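Local coordinates for protein beta-glucanase (PDB 4LE4) that probably hydrolyses beta-glucans as a fungal family GH131 glycoside hydrolase and binds cellotriose, at residues Y167-W179 with R189-N201. Residues are numbered along the deposited sequence; the frame is centred on the assembly and turned at random.
Sequences YEIDFAAGTVGFW and RKVAPVKTSTSSN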
ATOM      1  N   TYR A 167       2.748   6.349   7.308  1.00  7.76           N
ATOM      2  CA  TYR A 167       1.661   7.257   7.716  1.00  7.29           C
ATOM      3  C   TYR A 167       1.835   7.343   9.243  1.00  8.53           C
ATOM      4  O   TYR A 167       1.874   6.313   9.886  1.00 10.27           O
ATOM      5  CB  TYR A 167       0.284   6.642   7.517  1.00  7.52           C
ATOM      6  CG  TYR A 167      -0.103   6.280   6.118  1.00  7.59           C
ATOM      7  CD1 TYR A 167       0.296   7.057   5.043  1.00  7.50           C
ATOM      8  CD2 TYR A 167      -0.948   5.189   5.883  1.00  9.06           C
ATOM      9  CE1 TYR A 167      -0.146   6.762   3.746  1.00  9.47           C
ATOM     10  CE2 TYR A 167      -1.397   4.878   4.596  1.00  8.02           C
ATOM     11  CZ  TYR A 167      -0.991   5.675   3.528  1.00  9.28           C
ATOM     12  OH  TYR A 167      -1.437   5.392   2.238  1.00  8.32           O
ATOM     13  N   GLU A 168       1.964   8.545   9.788  1.00 10.58           N
ATOM     14  CA  GLU A 168       2.084   8.746  11.244  1.00 10.85           C
ATOM     15  C   GLU A 168       0.646   9.038  11.667  1.00 10.76           C
ATOM     16  O   GLU A 168       0.133  10.141  11.458  1.00  9.93           O
ATOM     17  CB  GLU A 168       2.978   9.957  11.533  1.00 11.23           C
ATOM     18  CG  GLU A 168       2.949  10.358  13.024  1.00 14.73           C
ATOM     19  CD  GLU A 168       3.935  11.446  13.409  1.00 18.15           C
ATOM     20  OE1 GLU A 168       4.527  12.094  12.525  1.00 19.33           O
ATOM     21  OE2 GLU A 168       4.108  11.661  14.631  1.00 23.75           O
ATOM     22  N   ILE A 169      -0.027   8.049  12.238  1.00 11.34           N
ATOM     23  CA  ILE A 169      -1.413   8.263  12.571  1.00 11.04           C
ATOM     24  C   ILE A 169      -1.628   8.345  14.087  1.00 12.17           C
ATOM     25  O   ILE A 169      -1.163   7.481  14.820  1.00 14.51           O
ATOM     26  CB  ILE A 169      -2.276   7.110  12.003  1.00 10.49           C
ATOM     27  CG1 ILE A 169      -1.941   6.906  10.506  1.00 10.98           C
ATOM     28  CG2 ILE A 169      -3.781   7.424  12.205  1.00 12.23           C
ATOM     29  CD1 ILE A 169      -2.768   5.861   9.811  1.00  9.95           C
ATOM     30  N   ASP A 170      -2.313   9.387  14.532  1.00 12.79           N
ATOM     31  CA  ASP A 170      -2.654   9.498  15.951  1.00 16.09           C
ATOM     32  C   ASP A 170      -4.155   9.298  15.967  1.00 15.14           C
ATOM     33  O   ASP A 170      -4.907  10.236  15.683  1.00 15.62           O
ATOM     34  CB  ASP A 170      -2.324  10.882  16.518  1.00 17.44           C
ATOM     35  CG  ASP A 170      -2.479  10.930  18.044  1.00 21.36           C
ATOM     36  OD1 ASP A 170      -3.261  10.117  18.589  1.00 21.32           O
ATOM     37  OD2 ASP A 170      -1.820  11.775  18.688  1.00 21.43           O
ATOM     38  N   PHE A 171      -4.604   8.088  16.287  1.00 15.03           N
ATOM     39  CA  PHE A 171      -6.033   7.799  16.296  1.00 14.83           C
ATOM     40  C   PHE A 171      -6.793   8.480  17.445  1.00 18.17           C
ATOM     41  O   PHE A 171      -8.013   8.553  17.428  1.00 17.92           O
ATOM     42  CB  PHE A 171      -6.251   6.296  16.353  1.00 16.30           C
ATOM     43  CG  PHE A 171      -5.857   5.578  15.094  1.00 14.82           C
ATOM     44  CD1 PHE A 171      -6.750   5.485  14.024  1.00 15.87           C
ATOM     45  CD2 PHE A 171      -4.607   4.981  14.983  1.00 13.23           C
ATOM     46  CE1 PHE A 171      -6.403   4.800  12.846  1.00 15.04           C
ATOM     47  CE2 PHE A 171      -4.242   4.291  13.819  1.00 15.81           C
ATOM     48  CZ  PHE A 171      -5.154   4.202  12.738  1.00 13.86           C
ATOM     49  N   ALA A 172      -6.064   8.980  18.433  1.00 18.97           N
ATOM     50  CA  ALA A 172      -6.715   9.649  19.559  1.00 21.03           C
ATOM     51  C   ALA A 172      -6.988  11.102  19.203  1.00 21.39           C
ATOM     52  O   ALA A 172      -8.080  11.612  19.443  1.00 25.26           O
ATOM     53  CB  ALA A 172      -5.841   9.556  20.797  1.00 20.63           C
ATOM     54  N   ALA A 173      -6.007  11.761  18.605  1.00 21.35           N
ATOM     55  CA  ALA A 173      -6.142  13.148  18.200  1.00 20.26           C
ATOM     56  C   ALA A 173      -6.841  13.297  16.848  1.00 20.39           C
ATOM     57  O   ALA A 173      -7.348  14.371  16.518  1.00 18.54           O
ATOM     58  CB  ALA A 173      -4.777  13.774  18.110  1.00 22.10           C
ATOM     59  N   GLY A 174      -6.855  12.227  16.057  1.00 19.05           N
ATOM     60  CA  GLY A 174      -7.470  12.339  14.743  1.00 18.54           C
ATOM     61  C   GLY A 174      -6.593  13.131  13.794  1.00 16.90           C
ATOM     62  O   GLY A 174      -7.035  14.101  13.169  1.00 16.80           O
ATOM     63  N   THR A 175      -5.327  12.739  13.694  1.00 15.71           N
ATOM     64  CA  THR A 175      -4.399  13.424  12.792  1.00 15.52           C
ATOM     65  C   THR A 175      -3.560  12.414  12.032  1.00 13.32           C
ATOM     66  O   THR A 175      -3.355  11.293  12.495  1.00 14.04           O
ATOM     67  CB  THR A 175      -3.393  14.361  13.533  1.00 15.61           C
ATOM     68  OG1 THR A 175      -2.551  13.593  14.401  1.00 16.04           O
ATOM     69  CG2 THR A 175      -4.140  15.417  14.340  1.00 21.36           C
ATOM     70  N   VAL A 176      -3.073  12.806  10.859  1.00 12.22           N
ATOM     71  CA  VAL A 176      -2.200  11.904  10.098  1.00 12.48           C
ATOM     72  C   VAL A 176      -1.083  12.722   9.476  1.00 12.52           C
ATOM     73  O   VAL A 176      -1.338  13.726   8.790  1.00 14.75           O
ATOM     74  CB  VAL A 176      -2.970  11.134   8.992  1.00 15.49           C
ATOM     75  CG1 VAL A 176      -3.599  12.111   8.037  1.00 18.52           C
ATOM     76  CG2 VAL A 176      -2.010  10.156   8.236  1.00 14.61           C
ATOM     77  N   GLY A 177       0.147  12.281   9.725  1.00 10.63           N
ATOM     78  CA  GLY A 177       1.347  12.926   9.206  1.00 10.60           C
ATOM     79  C   GLY A 177       1.960  12.004   8.147  1.00 10.47           C
ATOM     80  O   GLY A 177       1.659  10.811   8.116  1.00 10.75           O
ATOM     81  N   PHE A 178       2.843  12.547   7.326  1.00  7.99           N
ATOM     82  CA  PHE A 178       3.404  11.796   6.217  1.00  9.92           C
ATOM     83  C   PHE A 178       4.924  11.780   6.219  1.00  9.16           C
ATOM     84  O   PHE A 178       5.557  12.832   6.163  1.00 10.01           O
ATOM     85  CB  PHE A 178       2.870  12.427   4.922  1.00  8.59           C
ATOM     86  CG  PHE A 178       3.359  11.759   3.654  1.00  9.92           C
ATOM     87  CD1 PHE A 178       2.883  10.506   3.286  1.00 12.00           C
ATOM     88  CD2 PHE A 178       4.222  12.436   2.809  1.00 11.20           C
ATOM     89  CE1 PHE A 178       3.256   9.943   2.066  1.00 10.38           C
ATOM     90  CE2 PHE A 178       4.606  11.895   1.593  1.00 11.73           C
ATOM     91  CZ  PHE A 178       4.115  10.645   1.228  1.00 10.94           C
ATOM     92  N   TRP A 179       5.492  10.579   6.292  1.00  9.44           N
ATOM     93  CA  TRP A 179       6.946  10.380   6.256  1.00 11.70           C
ATOM     94  C   TRP A 179       7.232   9.703   4.911  1.00 10.47           C
ATOM     95  O   TRP A 179       6.443   8.881   4.447  1.00  8.19           O
ATOM     96  CB  TRP A 179       7.392   9.488   7.404  1.00 10.91           C
ATOM     97  CG  TRP A 179       7.232  10.151   8.722  1.00 13.73           C
ATOM     98  CD1 TRP A 179       6.067  10.388   9.394  1.00 13.90           C
ATOM     99  CD2 TRP A 179       8.289  10.660   9.550  1.00 13.35           C
ATOM    100  NE1 TRP A 179       6.334  11.014  10.603  1.00 14.29           N
ATOM    101  CE2 TRP A 179       7.688  11.194  10.717  1.00 13.85           C
ATOM    102  CE3 TRP A 179       9.690  10.712   9.413  1.00 11.13           C
ATOM    103  CZ2 TRP A 179       8.440  11.778  11.760  1.00 15.47           C
ATOM    104  CZ3 TRP A 179      10.441  11.292  10.440  1.00 12.51           C
ATOM    105  CH2 TRP A 179       9.812  11.817  11.601  1.00 12.91           C
ATOM    106  N   ARG A 189       9.949  13.491   7.644  1.00 13.90           N
ATOM    107  CA  ARG A 189       8.562  13.934   7.679  1.00 16.23           C
ATOM    108  C   ARG A 189       8.369  15.059   6.675  1.00 16.85           C
ATOM    109  O   ARG A 189       8.949  16.157   6.795  1.00 18.55           O
ATOM    110  CB  ARG A 189       8.158  14.420   9.067  1.00 18.61           C
ATOM    111  CG  ARG A 189       6.795  15.067   9.044  1.00 24.01           C
ATOM    112  CD  ARG A 189       6.543  15.911  10.283  1.00 28.12           C
ATOM    113  NE  ARG A 189       6.095  15.074  11.381  1.00 31.49           N
ATOM    114  CZ  ARG A 189       5.741  15.552  12.573  1.00 34.45           C
ATOM    115  NH1 ARG A 189       5.801  16.865  12.795  1.00 33.14           N
ATOM    116  NH2 ARG A 189       5.310  14.724  13.530  1.00 31.87           N
ATOM    117  N   LYS A 190       7.549  14.792   5.678  1.00 15.21           N
ATOM    118  CA  LYS A 190       7.328  15.770   4.640  1.00 13.39           C
ATOM    119  C   LYS A 190       6.053  16.604   4.778  1.00 15.11           C
ATOM    120  O   LYS A 190       5.928  17.645   4.124  1.00 14.79           O
ATOM    121  CB  LYS A 190       7.427  15.082   3.295  1.00 13.39           C
ATOM    122  CG  LYS A 190       8.885  14.581   3.092  1.00 13.07           C
ATOM    123  CD  LYS A 190       9.179  13.979   1.728  1.00 13.45           C
ATOM    124  CE  LYS A 190      10.638  13.446   1.721  1.00 15.59           C
ATOM    125  NZ  LYS A 190      11.053  12.867   0.410  1.00 11.48           N
ATOM    126  N   VAL A 191       5.122  16.135   5.602  1.00 13.31           N
ATOM    127  CA  VAL A 191       3.893  16.882   5.911  1.00 14.50           C
ATOM    128  C   VAL A 191       3.557  16.633   7.399  1.00 14.17           C
ATOM    129  O   VAL A 191       3.426  15.486   7.847  1.00 14.22           O
ATOM    130  CB  VAL A 191       2.671  16.451   5.053  1.00 14.16           C
ATOM    131  CG1 VAL A 191       1.475  17.336   5.384  1.00 14.29           C
ATOM    132  CG2 VAL A 191       3.004  16.547   3.568  1.00 12.99           C
ATOM    133  N   ALA A 192       3.502  17.713   8.170  1.00 15.90           N
ATOM    134  CA  ALA A 192       3.146  17.646   9.589  1.00 15.98           C
ATOM    135  C   ALA A 192       1.719  17.074   9.698  1.00 16.30           C
ATOM    136  O   ALA A 192       0.902  17.252   8.790  1.00 16.94           O
ATOM    137  CB  ALA A 192       3.197  19.060  10.200  1.00 18.03           C
ATOM    138  N   PRO A 193       1.386  16.409  10.824  1.00 17.13           N
ATOM    139  CA  PRO A 193       0.035  15.832  10.968  1.00 17.61           C
ATOM    140  C   PRO A 193      -1.116  16.758  10.598  1.00 19.01           C
ATOM    141  O   PRO A 193      -1.162  17.919  11.046  1.00 16.43           O
ATOM    142  CB  PRO A 193      -0.004  15.403  12.428  1.00 18.28           C
ATOM    143  CG  PRO A 193       1.447  15.019  12.691  1.00 19.34           C
ATOM    144  CD  PRO A 193       2.188  16.171  12.034  1.00 16.57           C
ATOM    145  N   VAL A 194      -2.022  16.217   9.773  1.00 15.67           N
ATOM    146  CA  VAL A 194      -3.205  16.894   9.256  1.00 15.67           C
ATOM    147  C   VAL A 194      -4.458  16.311   9.925  1.00 15.67           C
ATOM    148  O   VAL A 194      -4.568  15.095  10.073  1.00 13.25           O
ATOM    149  CB  VAL A 194      -3.329  16.658   7.721  1.00 16.60           C
ATOM    150  CG1 VAL A 194      -4.581  17.304   7.183  1.00 19.21           C
ATOM    151  CG2 VAL A 194      -2.115  17.188   7.029  1.00 17.92           C
ATOM    152  N   LYS A 195      -5.404  17.171  10.307  1.00 16.94           N
ATOM    153  CA  LYS A 195      -6.639  16.724  10.968  1.00 18.58           C
ATOM    154  C   LYS A 195      -7.657  16.112  10.012  1.00 17.49           C
ATOM    155  O   LYS A 195      -7.872  16.637   8.930  1.00 18.37           O
ATOM    156  CB  LYS A 195      -7.344  17.896  11.671  1.00 21.33           C
ATOM    157  CG  LYS A 195      -6.661  18.463  12.888  1.00 25.55           C
ATOM    158  CD  LYS A 195      -7.708  19.167  13.757  1.00 29.13           C
ATOM    159  CE  LYS A 195      -7.105  20.063  14.854  1.00 33.76           C
ATOM    160  NZ  LYS A 195      -6.443  21.291  14.307  1.00 35.61           N
ATOM    161  N   THR A 196      -8.284  15.010  10.416  1.00 17.13           N
ATOM    162  CA  THR A 196      -9.311  14.376   9.602  1.00 17.58           C
ATOM    163  C   THR A 196     -10.017  13.369  10.492  1.00 16.01           C
ATOM    164  O   THR A 196      -9.549  13.095  11.585  1.00 16.31           O
ATOM    165  CB  THR A 196      -8.707  13.637   8.346  1.00 19.38           C
ATOM    166  OG1 THR A 196      -9.738  13.416   7.370  1.00 22.30           O
ATOM    167  CG2 THR A 196      -8.121  12.298   8.728  1.00 17.20           C
ATOM    168  N   SER A 197     -11.140  12.822  10.034  1.00 18.84           N
ATOM    169  CA  SER A 197     -11.866  11.806  10.808  1.00 21.44           C
ATOM    170  C   SER A 197     -11.118  10.495  10.670  1.00 22.56           C
ATOM    171  O   SER A 197     -11.153   9.858   9.609  1.00 22.07           O
ATOM    172  CB  SER A 197     -13.284  11.575  10.270  1.00 21.81           C
ATOM    173  OG  SER A 197     -14.136  12.660  10.563  1.00 28.23           O
ATOM    174  N   THR A 198     -10.438  10.100  11.733  1.00 22.63           N
ATOM    175  CA  THR A 198      -9.699   8.873  11.713  1.00 27.57           C
ATOM    176  C   THR A 198     -10.597   7.894  12.454  1.00 31.61           C
ATOM    177  O   THR A 198     -10.723   7.939  13.676  1.00 36.76           O
ATOM    178  CB  THR A 198      -8.338   9.079  12.401  1.00 27.20           C
ATOM    179  OG1 THR A 198      -7.477   7.994  12.064  1.00 32.16           O
ATOM    180  CG2 THR A 198      -8.476   9.172  13.894  1.00 22.58           C
ATOM    181  N   SER A 199     -11.300   7.068  11.708  1.00 33.01           N
ATOM    182  CA  SER A 199     -12.204   6.101  12.319  1.00 33.50           C
ATOM    183  C   SER A 199     -11.799   4.799  11.667  1.00 33.91           C
ATOM    184  O   SER A 199     -11.766   4.697  10.443  1.00 33.81           O
ATOM    185  CB  SER A 199     -13.662   6.452  11.991  1.00 34.01           C
ATOM    186  OG  SER A 199     -14.590   5.698  12.768  1.00 31.26           O
ATOM    187  N   SER A 200     -11.453   3.814  12.480  1.00 35.85           N
ATOM    188  CA  SER A 200     -11.019   2.532  11.945  1.00 36.31           C
ATOM    189  C   SER A 200     -11.260   1.445  12.955  1.00 37.31           C
ATOM    190  O   SER A 200     -11.207   1.699  14.153  1.00 37.48           O
ATOM    191  CB  SER A 200      -9.524   2.590  11.615  1.00 36.44           C
ATOM    192  OG  SER A 200      -8.997   1.309  11.306  1.00 35.27           O
ATOM    193  N   ASN A 201     -11.528   0.233  12.469  1.00 38.19           N
ATOM    194  CA  ASN A 201     -11.729  -0.922  13.354  1.00 38.10           C
ATOM    195  C   ASN A 201     -10.433  -1.725  13.440  1.00 37.04           C
ATOM    196  O   ASN A 201     -10.373  -2.726  14.153  1.00 38.07           O
ATOM    197  CB  ASN A 201     -12.748  -1.884  12.801  1.00 38.60           C
ATOM    198  CG  ASN A 201     -12.102  -2.911  11.896  1.00 40.23           C
ATOM    199  OD1 ASN A 201     -11.995  -4.088  12.242  1.00 41.53           O
ATOM    200  ND2 ASN A 201     -11.628  -2.458  10.746  1.00 37.58           N
TER
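Val176 and Val194 exchange backbone hydrogen bonds in both directions, pairing strand 175-179 with strand 192-195 in antiparallel sense, their axes 146° apart. Thr196 N, hydrogen-bonded to Gly174 O, extends the pairing at one end. At the other, Phe178 N donates to Val191 O, while Phe178 O takes a 2.8 Å bond from Lys190 N and a weak one from Val191 N. Lys190 and Val191 thus both face Phe178, a classic beta bulge where the second segment turns a corner.

On the face bearing Trp179 and Arg189, CB of Arg189 sits 3.6 Å above the centre of the Trp179 six-membered ring, a CH-pi contact. The arginine chain then bends at chi3 (-83°), bringing NH2 to Glu168 OE1 at 2.9 Å in a salt bridge on the syn side, tilted out of the carboxylate plane. Trp179 NE1, also 2.9 Å from Glu168 OE1, approaches from the opposite face in a nearly straight bond (170°), so two donors grip one oxygen and tie indole, carboxylate and guanidinium together. Pro193 CD lies over a face of that guanidinium. On the other side of the sheet, Phe178 CB meets Val191 CB at 4.0 Å, and the Phe178 ring stacks with Trp145.

Beyond the strands, Thr198 pushes CG2 against Gly174 CA, a tight 3.4 Å, and its buried OG1, without a polar partner, lies 3.3 Å from Phe171 CD1. Ile169 CG2 covers one face of the Phe171 ring.

Asp170 closes the turn between strands 163-170 and 175-182 with an Asx turn and a G1 bulge. The whole forms an antiparallel beta meander, with strand 188-195 following at the margin of a sheet in a concanavalin-clan beta-sandwich.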